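Side-chain contacts in CurD (Moorea producens 3L, PDB 5KP7), which probably catalyses the condensation typical of hydroxymethylglutaryl-CoA synthases, and binds 4'-phosphopantetheine in its pocket: residues A[241-246]-A[348-353]; A[247-252]-A[289-294]; A[428-433]-A[438-443]. The protein carries 3 engineered substitutions. All coordinates share one frame; numbering follows the deposited sequence.

Contact 1 (A[241-246]-A[348-353]); sequences LLSYLD and FSYGSG. With PNS (4'-phosphopantetheine), chain E.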
loop_
_atom_site.group_PDB
_atom_site.type_symbol
_atom_site.label_atom_id
_atom_site.label_comp_id
_atom_site.label_asym_id
_atom_site.label_seq_id
_atom_site.Cartn_x
_atom_site.Cartn_y
_atom_site.Cartn_z
ATOM N N LEU A 241 4.817 -4.976 -11.421
ATOM C CA LEU A 241 5.687 -5.749 -10.512
ATOM C C LEU A 241 7.170 -5.600 -10.877
ATOM O O LEU A 241 8.011 -5.378 -10.024
ATOM C CB LEU A 241 5.254 -7.212 -10.501
ATOM C CG LEU A 241 6.069 -8.127 -9.589
ATOM C CD1 LEU A 241 6.324 -7.509 -8.235
ATOM C CD2 LEU A 241 5.359 -9.472 -9.482
ATOM N N LEU A 242 7.487 -5.701 -12.170
ATOM C CA LEU A 242 8.878 -5.505 -12.600
ATOM C C LEU A 242 9.405 -4.100 -12.271
ATOM O O LEU A 242 10.555 -3.938 -11.878
ATOM C CB LEU A 242 9.047 -5.833 -14.100
ATOM C CG LEU A 242 8.674 -7.269 -14.481
ATOM C CD1 LEU A 242 8.491 -7.410 -15.998
ATOM C CD2 LEU A 242 9.670 -8.280 -13.974
ATOM N N SER A 243 8.553 -3.091 -12.425
ATOM C CA SER A 243 8.926 -1.730 -12.121
ATOM C C SER A 243 9.152 -1.523 -10.596
ATOM O O SER A 243 10.124 -0.897 -10.177
ATOM C CB SER A 243 7.842 -0.776 -12.645
ATOM O OG SER A 243 8.199 0.570 -12.412
ATOM N N TYR A 244 8.266 -2.091 -9.787
ATOM C CA TYR A 244 8.431 -2.109 -8.325
ATOM C C TYR A 244 9.795 -2.705 -7.940
ATOM O O TYR A 244 10.525 -2.157 -7.112
ATOM C CB TYR A 244 7.308 -2.907 -7.703
ATOM C CG TYR A 244 7.269 -2.990 -6.175
ATOM C CD1 TYR A 244 8.172 -3.758 -5.469
ATOM C CD2 TYR A 244 6.279 -2.350 -5.451
ATOM C CE1 TYR A 244 8.103 -3.865 -4.095
ATOM C CE2 TYR A 244 6.211 -2.445 -4.057
ATOM C CZ TYR A 244 7.131 -3.216 -3.391
ATOM O OH TYR A 244 7.084 -3.351 -2.024
ATOM N N LEU A 245 10.134 -3.842 -8.540
ATOM C CA LEU A 245 11.406 -4.499 -8.254
ATOM C C LEU A 245 12.612 -3.658 -8.667
ATOM O O LEU A 245 13.571 -3.544 -7.908
ATOM C CB LEU A 245 11.448 -5.871 -8.942
ATOM C CG LEU A 245 10.497 -6.908 -8.343
ATOM C CD1 LEU A 245 10.258 -8.071 -9.299
ATOM C CD2 LEU A 245 11.037 -7.413 -7.033
ATOM N N ASP A 246 12.549 -3.049 -9.847
ATOM C CA ASP A 246 13.583 -2.111 -10.295
ATOM C C ASP A 246 13.746 -0.947 -9.298
ATOM O O ASP A 246 14.847 -0.581 -8.957
ATOM C CB ASP A 246 13.314 -1.551 -11.683
ATOM C CG ASP A 246 13.591 -2.525 -12.819
ATOM O OD1 ASP A 246 14.345 -3.522 -12.627
ATOM O OD2 ASP A 246 13.094 -2.245 -13.946
ATOM N N PHE A 348 10.169 1.125 2.422
ATOM C CA PHE A 348 10.176 1.237 0.948
ATOM C C PHE A 348 8.809 1.608 0.423
ATOM O O PHE A 348 7.842 0.859 0.602
ATOM C CB PHE A 348 10.628 -0.040 0.240
ATOM C CG PHE A 348 10.560 0.086 -1.260
ATOM C CD1 PHE A 348 11.339 1.040 -1.901
ATOM C CD2 PHE A 348 9.670 -0.644 -2.001
ATOM C CE1 PHE A 348 11.259 1.241 -3.269
ATOM C CE2 PHE A 348 9.586 -0.455 -3.395
ATOM C CZ PHE A 348 10.378 0.506 -4.010
ATOM N N SER A 349 8.746 2.776 -0.216
ATOM C CA SER A 349 7.541 3.281 -0.850
ATOM C C SER A 349 7.638 3.206 -2.353
ATOM O O SER A 349 8.676 3.543 -2.923
ATOM C CB SER A 349 7.362 4.760 -0.444
ATOM O OG SER A 349 6.186 5.269 -1.001
ATOM N N TYR A 350 6.562 2.794 -3.010
ATOM C CA TYR A 350 6.459 2.776 -4.492
ATOM C C TYR A 350 5.113 3.341 -4.880
ATOM O O TYR A 350 4.117 3.049 -4.219
ATOM C CB TYR A 350 6.534 1.356 -5.058
ATOM C CG TYR A 350 6.416 1.286 -6.567
ATOM C CD1 TYR A 350 7.482 1.644 -7.379
ATOM C CD2 TYR A 350 5.226 0.920 -7.189
ATOM C CE1 TYR A 350 7.395 1.631 -8.759
ATOM C CE2 TYR A 350 5.137 0.884 -8.574
ATOM C CZ TYR A 350 6.220 1.244 -9.353
ATOM O OH TYR A 350 6.126 1.232 -10.718
ATOM N N GLY A 351 5.066 4.133 -5.950
ATOM C CA GLY A 351 3.807 4.490 -6.550
ATOM C C GLY A 351 3.927 4.302 -8.047
ATOM O O GLY A 351 4.924 4.748 -8.645
ATOM N N SER A 352 2.940 3.656 -8.660
ATOM C CA SER A 352 2.915 3.500 -10.130
ATOM C C SER A 352 3.052 4.837 -10.850
ATOM O O SER A 352 2.627 5.895 -10.324
ATOM C CB SER A 352 1.596 2.875 -10.560
ATOM O OG SER A 352 1.535 1.569 -10.065
ATOM N N GLY A 353 3.673 4.808 -12.018
ATOM C CA GLY A 353 3.724 5.984 -12.870
ATOM C C GLY A 353 5.049 6.612 -13.250
ATOM O O GLY A 353 5.071 7.249 -14.311
HETATM O O23 PNS E . -1.247 -13.898 -9.320
HETATM P P24 PNS E . -1.499 -12.844 -10.373
HETATM O O26 PNS E . -2.156 -13.239 -11.677
HETATM O O27 PNS E . -2.466 -11.682 -9.773
HETATM C C28 PNS E . -2.232 -11.089 -8.503
HETATM C C29 PNS E . -3.543 -10.801 -7.772
HETATM C C30 PNS E . -3.385 -9.955 -6.518
HETATM C C31 PNS E . -4.787 -11.626 -8.185
HETATM C C32 PNS E . -4.106 -9.601 -8.696
HETATM O O33 PNS E . -5.389 -9.093 -8.232
HETATM C C34 PNS E . -3.283 -8.349 -8.923
HETATM O O35 PNS E . -2.405 -8.329 -9.781
HETATM N N36 PNS E . -3.507 -7.335 -8.089
HETATM C C37 PNS E . -2.512 -6.316 -7.836
HETATM C C38 PNS E . -2.479 -5.191 -8.840
HETATM C C39 PNS E . -1.377 -4.293 -8.328
HETATM O O40 PNS E . -1.650 -3.378 -7.561
HETATM N N41 PNS E . -0.136 -4.589 -8.726
HETATM C C42 PNS E . 0.981 -3.790 -8.275
HETATM C C43 PNS E . 2.318 -4.433 -8.577
HETATM S S44 PNS E . 3.547 -3.234 -8.028
#
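Ser243 sets its hydroxyl against the phenol of Tyr350: Ser243 OG lies 2.8 Å from Tyr350 OH, at the ring edge and near its plane, and Ser243 CB follows at 3.3 Å from the same oxygen. Each hydroxyl has a further partner: Ser243 OG is hydrogen-bonded to Tyr220 OH, and Tyr350 OH to Asp224 OD2, which probably holds the Tyr350 phenol in place. One residue on, Tyr244 carries most of the contact. Tyr244 CA rests over a face of the Tyr350 ring, CA to centroid 4.0 Å and 15° off the normal, a CH-pi contact. With CG turned away from the backbone nitrogen (chi1 -177°), the Tyr244 ring lies between Phe348 and Tyr350, its CD2 3.7 Å from Tyr350 CB, and the two tyrosine rings meet obliquely. Phe348 turns its edge to one face of the Tyr244 ring, offset toward the rim: Phe348 CE2 stands 3.7 Å from Tyr244 CZ, and the planes, at 82°, make a T-shaped pair. The Tyr244 hydroxyl is hydrogen-bonded to the carbonyl oxygen of His274, a residue that is itself bonded through its backbone to Phe348, so the ring is secured at its outer end. At the root of the same side chain, Tyr244 CB lies 3.8 Å from the 4'-phosphopantetheine sulfur S44, which also approaches the Tyr350 ring obliquely. Helix 237-258 is thereby seated on strand 343-351 of the mixed central sheet by a buried aromatic cluster of Tyr244, Phe348 and Tyr350, consistent with the thiolase-like fold, and Tyr244 carries the cluster to the thiol end of the pantetheine pocket.

Contact 2 (A[247-252]-A[289-294]); sequences CCENAY and MRRLKR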
loop_
_atom_site.group_PDB
_atom_site.type_symbol
_atom_site.label_atom_id
_atom_site.label_comp_id
_atom_site.label_asym_id
_atom_site.label_seq_id
_atom_site.Cartn_x
_atom_site.Cartn_y
_atom_site.Cartn_z
ATOM N N CYS A 247 12.647 -0.374 -8.845
ATOM C CA CYS A 247 12.695 0.758 -7.934
ATOM C C CYS A 247 13.178 0.355 -6.542
ATOM O O CYS A 247 13.892 1.104 -5.881
ATOM C CB CYS A 247 11.338 1.430 -7.850
ATOM S SG CYS A 247 10.942 2.420 -9.324
ATOM N N CYS A 248 12.793 -0.831 -6.104
ATOM C CA CYS A 248 13.218 -1.327 -4.803
ATOM C C CYS A 248 14.752 -1.381 -4.775
ATOM O O CYS A 248 15.376 -0.874 -3.821
ATOM C CB CYS A 248 12.561 -2.675 -4.520
ATOM S SG CYS A 248 12.744 -3.266 -2.820
ATOM N N GLU A 249 15.355 -1.914 -5.847
ATOM C CA GLU A 249 16.819 -1.951 -5.987
ATOM C C GLU A 249 17.450 -0.557 -6.044
ATOM O O GLU A 249 18.426 -0.279 -5.328
ATOM C CB GLU A 249 17.201 -2.756 -7.241
ATOM C CG GLU A 249 18.657 -2.610 -7.666
ATOM C CD GLU A 249 19.102 -3.553 -8.781
ATOM O OE1 GLU A 249 18.302 -4.349 -9.324
ATOM O OE2 GLU A 249 20.323 -3.499 -9.115
ATOM N N ASN A 250 16.920 0.292 -6.928
ATOM C CA ASN A 250 17.580 1.575 -7.223
ATOM C C ASN A 250 17.357 2.628 -6.140
ATOM O O ASN A 250 18.267 3.387 -5.843
ATOM C CB ASN A 250 17.191 2.114 -8.611
ATOM C CG ASN A 250 17.892 1.398 -9.739
ATOM O OD1 ASN A 250 19.083 1.578 -9.941
ATOM N ND2 ASN A 250 17.168 0.599 -10.491
ATOM N N ALA A 251 16.179 2.674 -5.537
ATOM C CA ALA A 251 15.981 3.577 -4.396
ATOM C C ALA A 251 16.886 3.222 -3.205
ATOM O O ALA A 251 17.479 4.093 -2.557
ATOM C CB ALA A 251 14.517 3.612 -3.992
ATOM N N TYR A 252 16.981 1.935 -2.919
ATOM C CA TYR A 252 17.871 1.477 -1.857
ATOM C C TYR A 252 19.337 1.792 -2.190
ATOM O O TYR A 252 20.078 2.217 -1.309
ATOM C CB TYR A 252 17.688 -0.010 -1.525
ATOM C CG TYR A 252 18.602 -0.427 -0.388
ATOM C CD1 TYR A 252 18.331 -0.025 0.921
ATOM C CD2 TYR A 252 19.770 -1.162 -0.624
ATOM C CE1 TYR A 252 19.185 -0.327 1.960
ATOM C CE2 TYR A 252 20.616 -1.472 0.417
ATOM C CZ TYR A 252 20.316 -1.056 1.700
ATOM O OH TYR A 252 21.176 -1.407 2.731
ATOM N N MET A 289 17.658 -9.718 -0.987
ATOM C CA MET A 289 18.578 -10.567 -0.205
ATOM C C MET A 289 19.528 -11.377 -1.110
ATOM O O MET A 289 20.726 -11.477 -0.812
ATOM C CB MET A 289 17.814 -11.492 0.742
ATOM C CG MET A 289 17.142 -10.783 1.923
ATOM S SD MET A 289 18.301 -10.072 3.107
ATOM C CE MET A 289 18.934 -11.532 3.920
ATOM N N ARG A 290 19.002 -11.937 -2.198
ATOM C CA ARG A 290 19.827 -12.705 -3.171
ATOM C C ARG A 290 20.931 -11.796 -3.747
ATOM O O ARG A 290 22.097 -12.186 -3.780
ATOM C CB ARG A 290 18.916 -13.280 -4.276
ATOM C CG ARG A 290 19.429 -14.382 -5.204
ATOM C CD ARG A 290 18.252 -15.107 -5.917
ATOM N NE ARG A 290 17.261 -14.155 -6.463
ATOM C CZ ARG A 290 15.935 -14.360 -6.617
ATOM N NH1 ARG A 290 15.355 -15.530 -6.320
ATOM N NH2 ARG A 290 15.173 -13.373 -7.097
ATOM N N ARG A 291 20.580 -10.586 -4.164
ATOM C CA ARG A 291 21.543 -9.697 -4.832
ATOM C C ARG A 291 22.521 -9.033 -3.847
ATOM O O ARG A 291 23.740 -9.024 -4.081
ATOM C CB ARG A 291 20.812 -8.653 -5.663
ATOM C CG ARG A 291 21.712 -7.857 -6.620
ATOM C CD ARG A 291 20.919 -6.799 -7.375
ATOM N NE ARG A 291 20.020 -6.127 -6.448
ATOM C CZ ARG A 291 20.330 -5.107 -5.634
ATOM N NH1 ARG A 291 21.546 -4.539 -5.635
ATOM N NH2 ARG A 291 19.388 -4.639 -4.809
ATOM N N LEU A 292 22.018 -8.532 -2.722
ATOM C CA LEU A 292 22.857 -7.750 -1.806
ATOM C C LEU A 292 23.672 -8.613 -0.846
ATOM O O LEU A 292 24.781 -8.250 -0.479
ATOM C CB LEU A 292 22.007 -6.763 -1.011
ATOM C CG LEU A 292 21.376 -5.660 -1.860
ATOM C CD1 LEU A 292 20.281 -4.951 -1.077
ATOM C CD2 LEU A 292 22.430 -4.673 -2.351
ATOM N N LYS A 293 23.116 -9.738 -0.429
ATOM C CA LYS A 293 23.739 -10.566 0.599
ATOM C C LYS A 293 24.152 -11.963 0.106
ATOM O O LYS A 293 24.802 -12.695 0.856
ATOM C CB LYS A 293 22.778 -10.670 1.790
ATOM C CG LYS A 293 22.434 -9.347 2.470
ATOM C CD LYS A 293 23.613 -8.561 3.030
ATOM C CE LYS A 293 24.375 -9.353 4.098
ATOM N NZ LYS A 293 25.536 -8.595 4.638
ATOM N N ARG A 294 23.809 -12.322 -1.135
ATOM C CA ARG A 294 24.043 -13.678 -1.679
ATOM C C ARG A 294 23.510 -14.781 -0.774
ATOM O O ARG A 294 24.126 -15.861 -0.629
ATOM C CB ARG A 294 25.533 -13.890 -1.945
ATOM C CG ARG A 294 26.123 -12.817 -2.832
ATOM C CD ARG A 294 27.629 -12.778 -2.694
ATOM N NE ARG A 294 28.221 -12.302 -3.940
ATOM C CZ ARG A 294 28.431 -13.050 -5.030
ATOM N NH1 ARG A 294 28.108 -14.353 -5.062
ATOM N NH2 ARG A 294 28.976 -12.487 -6.107
HETATM O O HOH W 1 20.132 -2.145 -4.127
#
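A single water joins the two helices through Arg291 and Glu249: Arg291 NH2 donates to it at 2.7 Å, and the water donates onward to the backbone oxygen Glu249 O at 2.8 Å. The Glu249 side chain also lies across the guanidinium. Its CG sits over the centre of one face, 3.6 Å from Arg291 NH2, and the carboxylate continues stacked on the group with planes only 5° apart. Stacking of this kind leaves no N-H aimed at an oxygen; the long salt bridge from Glu249 OE2 to Arg291 NE, 3.8 Å, is one of charge alone, and Arg291 NE is buried without a partner in the model. The bend at chi3 (44°) folds the arginine's end into this position. The contact joins helices 237-258 and 278-293, away from the ligand pocket, within a thiolase-like fold. Each Glu249 oxygen has a further partner: OE2 in a salt bridge with Arg253, OE1 in one with a basic side chain of another protein chain. One turn on, at Tyr252, Leu292 CD1 approaches the ring obliquely, 3.8 Å from Tyr252 CE2, while Phe358 and Tyr264 pair edge-to-face with that ring.

Contact 3 (A[428-433]-A[438-443]); sequences LVLKAI and RKYEWV. With SO4 (sulfate ion), chain C.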
loop_
_atom_site.group_PDB
_atom_site.type_symbol
_atom_site.label_atom_id
_atom_site.label_comp_id
_atom_site.label_asym_id
_atom_site.label_seq_id
_atom_site.Cartn_x
_atom_site.Cartn_y
_atom_site.Cartn_z
ATOM N N LEU A 428 -17.511 9.074 11.690
ATOM C CA LEU A 428 -18.015 9.957 10.674
ATOM C C LEU A 428 -18.456 9.145 9.442
ATOM O O LEU A 428 -17.748 8.221 8.988
ATOM C CB LEU A 428 -16.968 11.014 10.296
ATOM C CG LEU A 428 -17.540 12.230 9.571
ATOM C CD1 LEU A 428 -18.261 13.137 10.558
ATOM C CD2 LEU A 428 -16.488 12.980 8.789
ATOM N N VAL A 429 -19.605 9.528 8.899
ATOM C CA VAL A 429 -20.126 8.975 7.652
ATOM C C VAL A 429 -20.525 10.110 6.701
ATOM O O VAL A 429 -20.763 11.261 7.137
ATOM C CB VAL A 429 -21.307 7.977 7.856
ATOM C CG1 VAL A 429 -20.859 6.786 8.677
ATOM C CG2 VAL A 429 -22.497 8.645 8.484
ATOM N N LEU A 430 -20.612 9.762 5.420
ATOM C CA LEU A 430 -21.151 10.652 4.387
ATOM C C LEU A 430 -22.670 10.580 4.396
ATOM O O LEU A 430 -23.253 9.532 4.083
ATOM C CB LEU A 430 -20.609 10.276 2.980
ATOM C CG LEU A 430 -21.117 11.081 1.782
ATOM C CD1 LEU A 430 -20.646 12.533 1.815
ATOM C CD2 LEU A 430 -20.721 10.380 0.496
ATOM N N LYS A 431 -23.313 11.709 4.738
ATOM C CA LYS A 431 -24.763 11.800 4.814
ATOM C C LYS A 431 -25.403 12.095 3.475
ATOM O O LYS A 431 -26.453 11.504 3.126
ATOM C CB LYS A 431 -25.169 12.904 5.804
ATOM C CG LYS A 431 -26.652 13.045 6.038
ATOM C CD LYS A 431 -26.904 14.219 6.997
ATOM C CE LYS A 431 -28.155 14.048 7.801
ATOM N NZ LYS A 431 -29.424 13.956 7.054
ATOM N N ALA A 432 -24.794 13.004 2.722
ATOM C CA ALA A 432 -25.397 13.496 1.487
ATOM C C ALA A 432 -24.379 14.301 0.706
ATOM O O ALA A 432 -23.384 14.764 1.262
ATOM C CB ALA A 432 -26.610 14.381 1.771
ATOM N N ILE A 433 -24.679 14.486 -0.572
ATOM C CA ILE A 433 -24.038 15.509 -1.381
ATOM C C ILE A 433 -25.174 16.416 -1.853
ATOM O O ILE A 433 -26.205 15.934 -2.339
ATOM C CB ILE A 433 -23.254 14.936 -2.571
ATOM C CG1 ILE A 433 -22.249 13.882 -2.091
ATOM C CG2 ILE A 433 -22.524 16.059 -3.319
ATOM C CD1 ILE A 433 -21.526 13.147 -3.207
ATOM N N ARG A 438 -20.328 18.125 0.061
ATOM C CA ARG A 438 -20.450 16.880 0.833
ATOM C C ARG A 438 -20.763 17.209 2.275
ATOM O O ARG A 438 -20.138 18.088 2.879
ATOM C CB ARG A 438 -19.188 16.027 0.705
ATOM C CG ARG A 438 -18.885 15.694 -0.725
ATOM C CD ARG A 438 -18.074 14.418 -0.902
ATOM N NE ARG A 438 -18.002 14.094 -2.333
ATOM C CZ ARG A 438 -17.786 12.901 -2.833
ATOM N NH1 ARG A 438 -17.604 11.845 -2.047
ATOM N NH2 ARG A 438 -17.777 12.750 -4.162
ATOM N N LYS A 439 -21.760 16.514 2.813
ATOM C CA LYS A 439 -22.203 16.701 4.192
ATOM C C LYS A 439 -21.940 15.410 4.933
ATOM O O LYS A 439 -22.343 14.339 4.458
ATOM C CB LYS A 439 -23.681 17.008 4.242
ATOM C CG LYS A 439 -24.180 17.934 3.158
ATOM C CD LYS A 439 -23.815 19.389 3.235
ATOM C CE LYS A 439 -24.667 20.126 2.166
ATOM N NZ LYS A 439 -24.837 21.633 2.094
ATOM N N TYR A 440 -21.323 15.539 6.103
ATOM C CA TYR A 440 -20.952 14.406 6.936
ATOM C C TYR A 440 -21.649 14.461 8.288
ATOM O O TYR A 440 -22.104 15.544 8.736
ATOM C CB TYR A 440 -19.421 14.316 7.096
ATOM C CG TYR A 440 -18.709 14.236 5.772
ATOM C CD1 TYR A 440 -18.386 15.381 5.070
ATOM C CD2 TYR A 440 -18.398 12.985 5.171
ATOM C CE1 TYR A 440 -17.756 15.308 3.835
ATOM C CE2 TYR A 440 -17.758 12.907 3.938
ATOM C CZ TYR A 440 -17.443 14.063 3.267
ATOM O OH TYR A 440 -16.844 13.995 2.042
ATOM N N GLU A 441 -21.744 13.306 8.935
ATOM C CA GLU A 441 -22.469 13.173 10.220
ATOM C C GLU A 441 -21.688 12.233 11.134
ATOM O O GLU A 441 -21.194 11.200 10.694
ATOM C CB GLU A 441 -23.877 12.584 9.967
ATOM C CG GLU A 441 -24.757 12.472 11.169
ATOM C CD GLU A 441 -26.182 12.018 10.863
ATOM O OE1 GLU A 441 -26.535 11.705 9.699
ATOM O OE2 GLU A 441 -26.945 11.955 11.830
ATOM N N TRP A 442 -21.648 12.585 12.423
ATOM C CA TRP A 442 -21.120 11.719 13.454
ATOM C C TRP A 442 -22.243 10.798 13.907
ATOM O O TRP A 442 -23.310 11.268 14.309
ATOM C CB TRP A 442 -20.616 12.556 14.619
ATOM C CG TRP A 442 -19.471 13.441 14.291
ATOM C CD1 TRP A 442 -19.511 14.789 14.102
ATOM C CD2 TRP A 442 -18.107 13.055 14.157
ATOM N NE1 TRP A 442 -18.262 15.259 13.833
ATOM C CE2 TRP A 442 -17.373 14.223 13.862
ATOM C CE3 TRP A 442 -17.429 11.834 14.225
ATOM C CZ2 TRP A 442 -15.997 14.207 13.677
ATOM C CZ3 TRP A 442 -16.058 11.826 14.043
ATOM C CH2 TRP A 442 -15.357 13.018 13.757
ATOM N N VAL A 443 -22.019 9.502 13.869
ATOM C CA VAL A 443 -23.062 8.529 14.206
ATOM C C VAL A 443 -22.595 7.543 15.272
ATOM O O VAL A 443 -23.419 6.810 15.848
ATOM C CB VAL A 443 -23.583 7.809 12.948
ATOM C CG1 VAL A 443 -24.134 8.824 11.962
ATOM C CG2 VAL A 443 -22.493 6.975 12.286
ATOM O OXT VAL A 443 -21.398 7.489 15.602
HETATM S S SO4 C . -27.269 23.115 4.193
HETATM O O1 SO4 C . -27.676 23.926 5.365
HETATM O O2 SO4 C . -27.946 23.625 2.980
HETATM O O3 SO4 C . -25.800 23.209 4.026
HETATM O O4 SO4 C . -27.643 21.698 4.413
#
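Leu428 CD1 sits squarely over one face of the Trp442 indole, 3.6 Å from the centroid of the five-membered ring and 15° off its normal, a CH-pi contact; Lys84 adds a cation-pi interaction to the same indole. Next along this side of the hairpin, the Tyr440 ring has Leu430 CD1 over a face, 4.1 Å from its centroid, and Val429 O at its edge. Third comes the Arg438 guanidinium, with Ile433 CD1 above one face, toward its rim, 3.8 Å from Arg438 NE; the two side chains lie side by side, pointing the same way. Asp74 OD2 gathers the polar ends, in a salt bridge with Arg438 NH1 and a hydrogen bond with Tyr440 OH, which probably fixes how both groups are turned. With CG of Leu428 opposite the backbone nitrogen (chi1 -162°), its CD1 reaches the indole while CD2 packs on Tyr440 CB. With an alanine at Trp442, Leu428 CD1 would probably lose the indole face it packs on, and Lys84 its cation-pi partner. Val429, Ala432, Lys439 and Glu441 share the opposite face. Val429 CG2 also touches Val443 CG1 at 3.8 Å; from the bulge, Lys431 NZ stays 4.5 Å from Glu441 OE1, beyond a salt bridge, and that oxygen is hydrogen-bonded to Tyr412. Lys439 NZ donates a hydrogen bond of 2.7 Å to O3 of a sulfate ion, probably from the crystallisation liquor and also bound by Lys434. Between the two faces, Lys439 O takes two backbone donors, Lys431 N at 2.8 Å and the more distant Ala432 N at 3.3 Å. Lys431 and Ala432 thus both face Lys439 and the register shifts by one residue, a classic beta bulge in the C-terminal beta hairpin.

In the fold
Helix 237-258 supplies the first half of two contacts in succession. Contact 1 opens at 241-246 and contact 2 at 247-252; contact 2 then closes first, at 289-294 on helix 278-293, and contact 1 only at 348-353 on strand 343-351, so the smaller loop lies wholly within the larger. The two also touch, Phe348 CZ packing 3.5 Å from Cys248 N, and together they fasten the long helix to a neighbouring helix and to the central mixed sheet. Contact 3 follows in series, a short hairpin closing the C terminus in a separate three-stranded sheet. It lies on the opposite side of the chain's centre from the other two, its own centre about 35 Å from that of contact 1.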